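Local coordinates for tight junction protein ZO-3 (Homo sapiens, PDB 3KFV) that links tight-junction membrane proteins such as claudins and occludin to the actin cytoskeleton as a MAGUK-family scaffold, represented here by its SH3 and guanylate kinase-like domains, at residues I7-E12 / P132-V137; R146-L151 / H200-V205; V222-P227 / H264-T269. All coordinates share one frame; numbering follows the deposited sequence.

Contact 1: residues I7-E12 / P132-V137; sequences IRTHFE and PPYERV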
loop_
_atom_site.group_PDB
_atom_site.type_symbol
_atom_site.label_atom_id
_atom_site.label_comp_id
_atom_site.label_asym_id
_atom_site.label_seq_id
_atom_site.Cartn_x
_atom_site.Cartn_y
_atom_site.Cartn_z
ATOM N N ILE A 7 8.015 11.916 11.334
ATOM C CA ILE A 7 6.694 12.504 11.464
ATOM C C ILE A 7 5.785 12.036 10.328
ATOM O O ILE A 7 6.226 11.872 9.186
ATOM C CB ILE A 7 6.782 14.049 11.487
ATOM C CG1 ILE A 7 5.841 14.623 12.542
ATOM C CG2 ILE A 7 6.503 14.633 10.118
ATOM C CD1 ILE A 7 6.292 14.369 13.956
ATOM N N ARG A 8 4.522 11.793 10.656
ATOM C CA ARG A 8 3.529 11.498 9.634
ATOM C C ARG A 8 2.529 12.660 9.544
ATOM O O ARG A 8 2.052 13.162 10.562
ATOM C CB ARG A 8 2.829 10.175 9.927
ATOM C CG ARG A 8 2.361 9.456 8.683
ATOM C CD ARG A 8 1.980 8.012 8.976
ATOM N NE ARG A 8 0.738 7.874 9.737
ATOM C CZ ARG A 8 -0.364 7.300 9.266
ATOM N NH1 ARG A 8 -0.381 6.809 8.036
ATOM N NH2 ARG A 8 -1.447 7.208 10.023
ATOM N N THR A 9 2.229 13.095 8.324
ATOM C CA THR A 9 1.408 14.280 8.115
ATOM C C THR A 9 -0.064 13.921 7.885
ATOM O O THR A 9 -0.376 13.019 7.111
ATOM C CB THR A 9 1.942 15.112 6.927
ATOM O OG1 THR A 9 1.872 14.336 5.728
ATOM C CG2 THR A 9 3.390 15.514 7.158
ATOM N N HIS A 10 -0.966 14.630 8.556
ATOM C CA HIS A 10 -2.394 14.340 8.455
ATOM C C HIS A 10 -3.215 15.519 7.930
ATOM O O HIS A 10 -4.395 15.680 8.254
ATOM C CB HIS A 10 -2.931 13.844 9.799
ATOM C CG HIS A 10 -2.364 12.523 10.206
ATOM N ND1 HIS A 10 -2.866 11.324 9.745
ATOM C CD2 HIS A 10 -1.316 12.210 11.006
ATOM C CE1 HIS A 10 -2.162 10.330 10.256
ATOM N NE2 HIS A 10 -1.217 10.840 11.025
ATOM N N PHE A 11 -2.575 16.342 7.112
ATOM C CA PHE A 11 -3.279 17.369 6.370
ATOM C C PHE A 11 -2.514 17.644 5.079
ATOM O O PHE A 11 -1.362 17.227 4.933
ATOM C CB PHE A 11 -3.447 18.640 7.212
ATOM C CG PHE A 11 -2.151 19.249 7.668
ATOM C CD1 PHE A 11 -1.603 20.335 6.995
ATOM C CD2 PHE A 11 -1.482 18.742 8.770
ATOM C CE1 PHE A 11 -0.406 20.898 7.408
ATOM C CE2 PHE A 11 -0.288 19.302 9.191
ATOM C CZ PHE A 11 0.252 20.382 8.509
ATOM N N GLU A 12 -3.157 18.329 4.140
ATOM C CA GLU A 12 -2.541 18.606 2.851
ATOM C C GLU A 12 -1.788 19.940 2.859
ATOM O O GLU A 12 -2.207 20.902 3.505
ATOM C CB GLU A 12 -3.594 18.579 1.736
ATOM C CG GLU A 12 -3.726 17.232 1.009
ATOM C CD GLU A 12 -4.208 16.095 1.913
ATOM O OE1 GLU A 12 -5.036 16.344 2.817
ATOM O OE2 GLU A 12 -3.766 14.941 1.713
ATOM N N PRO A 132 -3.588 13.465 14.820
ATOM C CA PRO A 132 -3.213 14.878 14.911
ATOM C C PRO A 132 -2.534 15.313 13.614
ATOM O O PRO A 132 -2.082 14.455 12.851
ATOM C CB PRO A 132 -2.191 14.899 16.054
ATOM C CG PRO A 132 -1.944 13.435 16.441
ATOM C CD PRO A 132 -2.540 12.590 15.367
ATOM N N PRO A 133 -2.469 16.630 13.361
ATOM C CA PRO A 133 -1.782 17.153 12.176
ATOM C C PRO A 133 -0.417 16.495 11.990
ATOM O O PRO A 133 -0.078 16.078 10.881
ATOM C CB PRO A 133 -1.616 18.635 12.505
ATOM C CG PRO A 133 -2.791 18.945 13.372
ATOM C CD PRO A 133 -3.065 17.703 14.177
ATOM N N TYR A 134 0.357 16.411 13.069
ATOM C CA TYR A 134 1.635 15.713 13.040
ATOM C C TYR A 134 1.584 14.535 13.993
ATOM O O TYR A 134 1.182 14.675 15.156
ATOM C CB TYR A 134 2.786 16.629 13.455
ATOM C CG TYR A 134 3.309 17.544 12.372
ATOM C CD1 TYR A 134 2.897 17.408 11.049
ATOM C CD2 TYR A 134 4.245 18.528 12.671
ATOM C CE1 TYR A 134 3.385 18.244 10.060
ATOM C CE2 TYR A 134 4.738 19.366 11.690
ATOM C CZ TYR A 134 4.307 19.222 10.388
ATOM O OH TYR A 134 4.813 20.058 9.419
ATOM N N GLU A 135 2.009 13.375 13.502
ATOM C CA GLU A 135 2.044 12.166 14.311
ATOM C C GLU A 135 3.460 11.629 14.321
ATOM O O GLU A 135 3.972 11.204 13.289
ATOM C CB GLU A 135 1.100 11.119 13.720
ATOM C CG GLU A 135 0.917 9.882 14.564
ATOM C CD GLU A 135 0.369 8.707 13.769
ATOM O OE1 GLU A 135 0.034 7.667 14.386
ATOM O OE2 GLU A 135 0.282 8.815 12.524
ATOM N N ARG A 136 4.109 11.661 15.475
ATOM C CA ARG A 136 5.436 11.068 15.582
ATOM C C ARG A 136 5.335 9.560 15.390
ATOM O O ARG A 136 4.521 8.899 16.038
ATOM C CB ARG A 136 6.082 11.410 16.927
ATOM C CG ARG A 136 6.493 12.875 17.059
ATOM C CD ARG A 136 7.369 13.117 18.286
ATOM N NE ARG A 136 8.542 12.244 18.308
ATOM C CZ ARG A 136 9.625 12.453 19.052
ATOM N NH1 ARG A 136 9.701 13.517 19.842
ATOM N NH2 ARG A 136 10.640 11.600 18.997
ATOM N N VAL A 137 6.150 9.022 14.485
ATOM C CA VAL A 137 6.136 7.590 14.190
ATOM C C VAL A 137 7.526 6.970 14.328
ATOM O O VAL A 137 8.540 7.655 14.204
ATOM C CB VAL A 137 5.603 7.290 12.753
ATOM C CG1 VAL A 137 4.121 7.589 12.640
ATOM C CG2 VAL A 137 6.389 8.063 11.714
#

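Contact 2: residues R146-L151 / H200-V205; sequences RPVVIL and HALLDV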
loop_
_atom_site.group_PDB
_atom_site.type_symbol
_atom_site.label_atom_id
_atom_site.label_comp_id
_atom_site.label_asym_id
_atom_site.label_seq_id
_atom_site.Cartn_x
_atom_site.Cartn_y
_atom_site.Cartn_z
ATOM N N ARG A 146 0.577 -9.061 7.881
ATOM C CA ARG A 146 0.156 -7.954 7.034
ATOM C C ARG A 146 -0.750 -8.419 5.900
ATOM O O ARG A 146 -0.503 -9.457 5.290
ATOM C CB ARG A 146 1.387 -7.245 6.458
ATOM C CG ARG A 146 2.375 -6.748 7.505
ATOM C CD ARG A 146 3.689 -6.286 6.869
ATOM N NE ARG A 146 3.484 -5.258 5.852
ATOM C CZ ARG A 146 4.439 -4.778 5.060
ATOM N NH1 ARG A 146 5.678 -5.223 5.156
ATOM N NH2 ARG A 146 4.152 -3.850 4.161
ATOM N N PRO A 147 -1.811 -7.649 5.612
ATOM C CA PRO A 147 -2.656 -8.016 4.469
ATOM C C PRO A 147 -1.820 -8.045 3.199
ATOM O O PRO A 147 -0.827 -7.327 3.104
ATOM C CB PRO A 147 -3.686 -6.883 4.414
ATOM C CG PRO A 147 -3.721 -6.337 5.803
ATOM C CD PRO A 147 -2.317 -6.461 6.320
ATOM N N VAL A 148 -2.202 -8.872 2.237
ATOM C CA VAL A 148 -1.442 -8.972 1.000
ATOM C C VAL A 148 -2.337 -8.643 -0.180
ATOM O O VAL A 148 -3.360 -9.291 -0.395
ATOM C CB VAL A 148 -0.823 -10.389 0.812
ATOM C CG1 VAL A 148 -0.064 -10.468 -0.507
ATOM C CG2 VAL A 148 0.094 -10.743 1.976
ATOM N N VAL A 149 -1.956 -7.629 -0.940
ATOM C CA VAL A 149 -2.730 -7.226 -2.107
ATOM C C VAL A 149 -2.079 -7.739 -3.390
ATOM O O VAL A 149 -0.933 -7.404 -3.689
ATOM C CB VAL A 149 -2.879 -5.690 -2.176
ATOM C CG1 VAL A 149 -3.511 -5.281 -3.490
ATOM C CG2 VAL A 149 -3.707 -5.181 -1.005
ATOM N N ILE A 150 -2.799 -8.567 -4.140
ATOM C CA ILE A 150 -2.271 -9.074 -5.398
ATOM C C ILE A 150 -2.903 -8.317 -6.551
ATOM O O ILE A 150 -4.115 -8.386 -6.757
ATOM C CB ILE A 150 -2.541 -10.581 -5.577
ATOM C CG1 ILE A 150 -2.164 -11.364 -4.308
ATOM C CG2 ILE A 150 -1.808 -11.119 -6.814
ATOM C CD1 ILE A 150 -0.702 -11.670 -4.177
ATOM N N LEU A 151 -2.074 -7.581 -7.289
ATOM C CA LEU A 151 -2.523 -6.814 -8.445
ATOM C C LEU A 151 -1.937 -7.425 -9.701
ATOM O O LEU A 151 -0.866 -8.025 -9.660
ATOM C CB LEU A 151 -2.074 -5.362 -8.333
ATOM C CG LEU A 151 -2.513 -4.618 -7.078
ATOM C CD1 LEU A 151 -1.935 -3.213 -7.075
ATOM C CD2 LEU A 151 -4.030 -4.582 -6.981
ATOM N N HIS A 200 -2.551 -14.097 6.801
ATOM C CA HIS A 200 -2.517 -13.019 5.824
ATOM C C HIS A 200 -3.869 -12.934 5.138
ATOM O O HIS A 200 -4.342 -13.922 4.573
ATOM C CB HIS A 200 -1.464 -13.279 4.749
ATOM C CG HIS A 200 -0.062 -13.323 5.260
ATOM N ND1 HIS A 200 0.581 -12.216 5.770
ATOM C CD2 HIS A 200 0.836 -14.334 5.308
ATOM C CE1 HIS A 200 1.810 -12.545 6.125
ATOM N NE2 HIS A 200 1.990 -13.827 5.857
ATOM N N ALA A 201 -4.484 -11.756 5.173
ATOM C CA ALA A 201 -5.700 -11.523 4.411
ATOM C C ALA A 201 -5.317 -11.193 2.977
ATOM O O ALA A 201 -4.574 -10.241 2.728
ATOM C CB ALA A 201 -6.504 -10.395 5.025
ATOM N N LEU A 202 -5.804 -11.994 2.035
ATOM C CA LEU A 202 -5.505 -11.787 0.624
ATOM C C LEU A 202 -6.551 -10.869 0.017
ATOM O O LEU A 202 -7.751 -11.119 0.149
ATOM C CB LEU A 202 -5.473 -13.125 -0.116
ATOM C CG LEU A 202 -4.340 -14.086 0.255
ATOM C CD1 LEU A 202 -4.670 -15.506 -0.158
ATOM C CD2 LEU A 202 -3.034 -13.636 -0.372
ATOM N N LEU A 203 -6.094 -9.810 -0.648
ATOM C CA LEU A 203 -6.985 -8.778 -1.181
ATOM C C LEU A 203 -6.844 -8.564 -2.685
ATOM O O LEU A 203 -5.735 -8.481 -3.220
ATOM C CB LEU A 203 -6.726 -7.447 -0.488
ATOM C CG LEU A 203 -7.021 -7.344 1.001
ATOM C CD1 LEU A 203 -6.247 -6.191 1.593
ATOM C CD2 LEU A 203 -8.509 -7.154 1.198
ATOM N N ASP A 204 -7.986 -8.468 -3.358
ATOM C CA ASP A 204 -8.030 -8.077 -4.755
ATOM C C ASP A 204 -8.783 -6.769 -4.799
ATOM O O ASP A 204 -10.017 -6.764 -4.800
ATOM C CB ASP A 204 -8.777 -9.111 -5.592
ATOM C CG ASP A 204 -8.661 -8.839 -7.077
ATOM O OD1 ASP A 204 -7.774 -8.036 -7.457
ATOM O OD2 ASP A 204 -9.445 -9.422 -7.863
ATOM N N VAL A 205 -8.048 -5.660 -4.820
ATOM C CA VAL A 205 -8.660 -4.354 -4.624
ATOM C C VAL A 205 -8.066 -3.265 -5.504
ATOM O O VAL A 205 -7.105 -3.487 -6.236
ATOM C CB VAL A 205 -8.573 -3.913 -3.147
ATOM C CG1 VAL A 205 -9.570 -4.693 -2.297
ATOM C CG2 VAL A 205 -7.149 -4.067 -2.617
#

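Contact 3: residues V222-P227 / H264-T269; sequences VVFFIP and HLFTAT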
loop_
_atom_site.group_PDB
_atom_site.type_symbol
_atom_site.label_atom_id
_atom_site.label_comp_id
_atom_site.label_asym_id
_atom_site.label_seq_id
_atom_site.Cartn_x
_atom_site.Cartn_y
_atom_site.Cartn_z
ATOM N N VAL A 222 2.035 -5.222 -1.332
ATOM C CA VAL A 222 1.396 -5.080 -2.642
ATOM C C VAL A 222 2.258 -5.632 -3.766
ATOM O O VAL A 222 3.350 -5.133 -4.021
ATOM C CB VAL A 222 1.051 -3.619 -2.956
ATOM C CG1 VAL A 222 0.366 -3.537 -4.298
ATOM C CG2 VAL A 222 0.163 -3.053 -1.874
ATOM N N VAL A 223 1.754 -6.659 -4.441
ATOM C CA VAL A 223 2.519 -7.339 -5.476
ATOM C C VAL A 223 1.841 -7.247 -6.833
ATOM O O VAL A 223 0.694 -7.657 -6.985
ATOM C CB VAL A 223 2.741 -8.819 -5.119
ATOM C CG1 VAL A 223 3.363 -9.565 -6.296
ATOM C CG2 VAL A 223 3.613 -8.932 -3.872
ATOM N N PHE A 224 2.557 -6.714 -7.817
ATOM C CA PHE A 224 2.013 -6.539 -9.160
ATOM C C PHE A 224 2.699 -7.480 -10.147
ATOM O O PHE A 224 3.926 -7.568 -10.186
ATOM C CB PHE A 224 2.153 -5.083 -9.611
ATOM C CG PHE A 224 1.704 -4.840 -11.026
ATOM C CD1 PHE A 224 0.369 -4.608 -11.317
ATOM C CD2 PHE A 224 2.615 -4.842 -12.068
ATOM C CE1 PHE A 224 -0.046 -4.388 -12.615
ATOM C CE2 PHE A 224 2.202 -4.625 -13.370
ATOM C CZ PHE A 224 0.870 -4.399 -13.640
ATOM N N PHE A 225 1.895 -8.183 -10.938
ATOM C CA PHE A 225 2.409 -9.149 -11.903
ATOM C C PHE A 225 2.386 -8.594 -13.322
ATOM O O PHE A 225 1.334 -8.194 -13.822
ATOM C CB PHE A 225 1.588 -10.434 -11.844
ATOM C CG PHE A 225 1.778 -11.211 -10.581
ATOM C CD1 PHE A 225 2.880 -12.043 -10.424
ATOM C CD2 PHE A 225 0.863 -11.115 -9.552
ATOM C CE1 PHE A 225 3.067 -12.764 -9.263
ATOM C CE2 PHE A 225 1.043 -11.839 -8.383
ATOM C CZ PHE A 225 2.148 -12.666 -8.240
ATOM N N ILE A 226 3.548 -8.587 -13.969
ATOM C CA ILE A 226 3.682 -8.002 -15.296
ATOM C C ILE A 226 3.590 -9.065 -16.380
ATOM O O ILE A 226 4.420 -9.973 -16.431
ATOM C CB ILE A 226 5.022 -7.254 -15.458
ATOM C CG1 ILE A 226 5.384 -6.506 -14.176
ATOM C CG2 ILE A 226 4.956 -6.281 -16.628
ATOM C CD1 ILE A 226 6.756 -5.886 -14.206
ATOM N N PRO A 227 2.582 -8.946 -17.259
ATOM C CA PRO A 227 2.365 -9.867 -18.377
ATOM C C PRO A 227 3.297 -9.571 -19.546
ATOM O O PRO A 227 3.479 -8.406 -19.892
ATOM C CB PRO A 227 0.920 -9.570 -18.806
ATOM C CG PRO A 227 0.379 -8.567 -17.807
ATOM C CD PRO A 227 1.561 -7.888 -17.224
ATOM N N HIS A 264 3.531 3.618 -7.929
ATOM C CA HIS A 264 4.028 4.129 -6.655
ATOM C C HIS A 264 3.534 3.321 -5.455
ATOM O O HIS A 264 4.129 3.363 -4.383
ATOM C CB HIS A 264 3.686 5.619 -6.497
ATOM C CG HIS A 264 2.230 5.890 -6.273
ATOM N ND1 HIS A 264 1.325 6.008 -7.308
ATOM C CD2 HIS A 264 1.523 6.082 -5.131
ATOM C CE1 HIS A 264 0.122 6.249 -6.813
ATOM N NE2 HIS A 264 0.215 6.300 -5.495
ATOM N N LEU A 265 2.453 2.575 -5.649
ATOM C CA LEU A 265 1.843 1.802 -4.574
ATOM C C LEU A 265 2.357 0.362 -4.483
ATOM O O LEU A 265 1.977 -0.374 -3.577
ATOM C CB LEU A 265 0.322 1.787 -4.738
ATOM C CG LEU A 265 -0.438 3.105 -4.586
ATOM C CD1 LEU A 265 -1.900 2.921 -4.993
ATOM C CD2 LEU A 265 -0.331 3.622 -3.162
ATOM N N PHE A 266 3.211 -0.039 -5.420
ATOM C CA PHE A 266 3.723 -1.407 -5.446
ATOM C C PHE A 266 4.859 -1.579 -4.452
ATOM O O PHE A 266 5.752 -0.733 -4.373
ATOM C CB PHE A 266 4.246 -1.784 -6.838
ATOM C CG PHE A 266 3.220 -1.696 -7.929
ATOM C CD1 PHE A 266 1.872 -1.536 -7.631
ATOM C CD2 PHE A 266 3.602 -1.808 -9.255
ATOM C CE1 PHE A 266 0.923 -1.465 -8.639
ATOM C CE2 PHE A 266 2.658 -1.741 -10.268
ATOM C CZ PHE A 266 1.314 -1.571 -9.957
ATOM N N THR A 267 4.839 -2.679 -3.703
ATOM C CA THR A 267 5.990 -3.034 -2.877
ATOM C C THR A 267 6.801 -4.131 -3.550
ATOM O O THR A 267 7.914 -4.426 -3.124
ATOM C CB THR A 267 5.604 -3.452 -1.433
ATOM O OG1 THR A 267 5.088 -4.789 -1.429
ATOM C CG2 THR A 267 4.573 -2.486 -0.842
ATOM N N ALA A 268 6.239 -4.723 -4.604
ATOM C CA ALA A 268 6.976 -5.665 -5.449
ATOM C C ALA A 268 6.315 -5.858 -6.805
ATOM O O ALA A 268 5.094 -5.799 -6.929
ATOM C CB ALA A 268 7.133 -7.005 -4.759
ATOM N N THR A 269 7.132 -6.081 -7.825
ATOM C CA THR A 269 6.625 -6.485 -9.128
ATOM C C THR A 269 7.279 -7.815 -9.479
ATOM O O THR A 269 8.401 -8.082 -9.066
ATOM C CB THR A 269 6.923 -5.444 -10.242
ATOM O OG1 THR A 269 8.260 -5.623 -10.728
ATOM C CG2 THR A 269 6.751 -4.018 -9.726
#

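Contact 1: residues I7-E12 / P132-V137
R8 and H10 converge on a single carboxylate oxygen of E135 where strand 5-9 of the SH3 domain pairs antiparallel with strand 134-141, within the split SH3 sheet of a MAGUK protein. R8 NE forms a salt bridge with E135 OE2 at 3.0 Å, the oxygen lying in the guanidinium plane, while H10 NE2 donates to the same oxygen at 2.9 Å from the other face of the carboxylate. E135 suits this place because its extended chain, with CG anti to the backbone N (chi1 -173°), runs beside R8 and brings a charge to both donors. The second shell orients them: the Y215 hydroxyl is hydrogen-bonded to H10 ND1, and its carbonyl accepts from R8 NH2; Y131 stacks on H10 and makes a cation-pi contact with R8. The backbones of R8 and E135 form a hydrogen-bonded pair, and H10 N continues the pairing to P133 O. On the face of I7 and Y134 the contact is mostly apolar: I7 CG1 rests on Y134 CB at 3.8 Å. Beyond the strand the F11 ring lies near parallel to that of Y134 but slid apart. The Y134 hydroxyl is hydrogen-bonded to P67 O. At the end of the pairing, P133 CB packs 3.6 Å from F11 CE2.

Contact 2: residues R146-L151 / H200-V205
L203 CD1 touches both V149 CG2, 3.8 Å away, and P147 CB, at 3.9 Å, on one face of two neighbouring parallel strands in the guanylate kinase-like domain. V149 reaches further along that face with its other methyl, CG1 lying 3.9 Å from V205 CG2; having CG1 anti to the backbone N (chi1 172°) and CG2 beside it, this valine serves both leucine and valine at once. V191 of helix 188-196 packs against P147 and L203 on this side. On the other face V148 CB meets L202 CD2 at 4.1 Å, and L202 extends to M159 and L162 of helix 155-165. Branched aliphatic residues suit a central strand that must be greasy on both faces. Between the faces, V148 binds both ways, its N to A201 O and its O to L203 N, and I150 N follows to L203 O. At the polar edge H200 ND1 donates to R146 O at 3.0 Å, with the carbonyl oxygen close to the ring plane; R146 itself sends NH2 to Y219 O. Beyond the last backbone bond between the two strands, the histidine side chain supplies the N-H for R146 O; the bond implies that ND1 carries a hydrogen.

Contact 3: residues V222-P227 / H264-T269
F224 lays its CB over the centre of the F266 ring, a CH-pi contact 3.5 Å from the centroid, in the guanylate kinase-like domain where strand 221-227 meets the outermost strand, 268-272, of a parallel sheet. The two rings are near parallel, 10° apart, but displaced so that they barely overlap; F266 CE2 lies over one face of F224. F224 CG stands anti to the backbone N (chi1 176°), which brings CB and CG against F266. A flat, wide side chain suits position 266 because its CD1 also reaches V222 CG1 at 4.2 Å, and the residue packs on L151 of strand 148-151. Replacing F266 with an alanine would probably leave F224 CB without the ring it rests on and open a gap beside V222. A255 and L258 of helix 248-262 pack on F224 as well. On the opposite face, V223 CG2 touches A268 CB at 4.1 Å; the small alanine also packs against I286 of helix 278-290. Along the backbone, V222 O is gripped by two donors, T267 N at 2.9 Å and A268 N at 3.0 Å, as the chain turns into the strand, and F224 N bonds nearly straight to A268 O, its angle 168°. T267 adds a side-chain bond suited to a short hydroxyl residue: its OG1, which also hydrogen-bonds Q290 OE1, accepts V222 N at 3.1 Å.

In the fold
Contacts 2 and 3 belong to one parallel sheet of the guanylate kinase-like domain: strands 148-151 and 221-227 are neighbours in it, so the two contacts touch directly through backbone bonds and the packing of I150 on F225 and L151 on V222. Contact 1 lies elsewhere, about 26 Å from contact 2 and 27 Å from contact 3 between centres, in the antiparallel SH3 sheet. Contacts 1 and 2 are buried, whereas contact 3, at the sheet's outermost strand, is only partly so. Their chemistry differs accordingly: contact 1 buries a salt bridge and a histidine bonded to the same carboxylate on one face, contact 2 is mainly aliphatic, and contact 3 relies on an aromatic pair and a threonine hydroxyl.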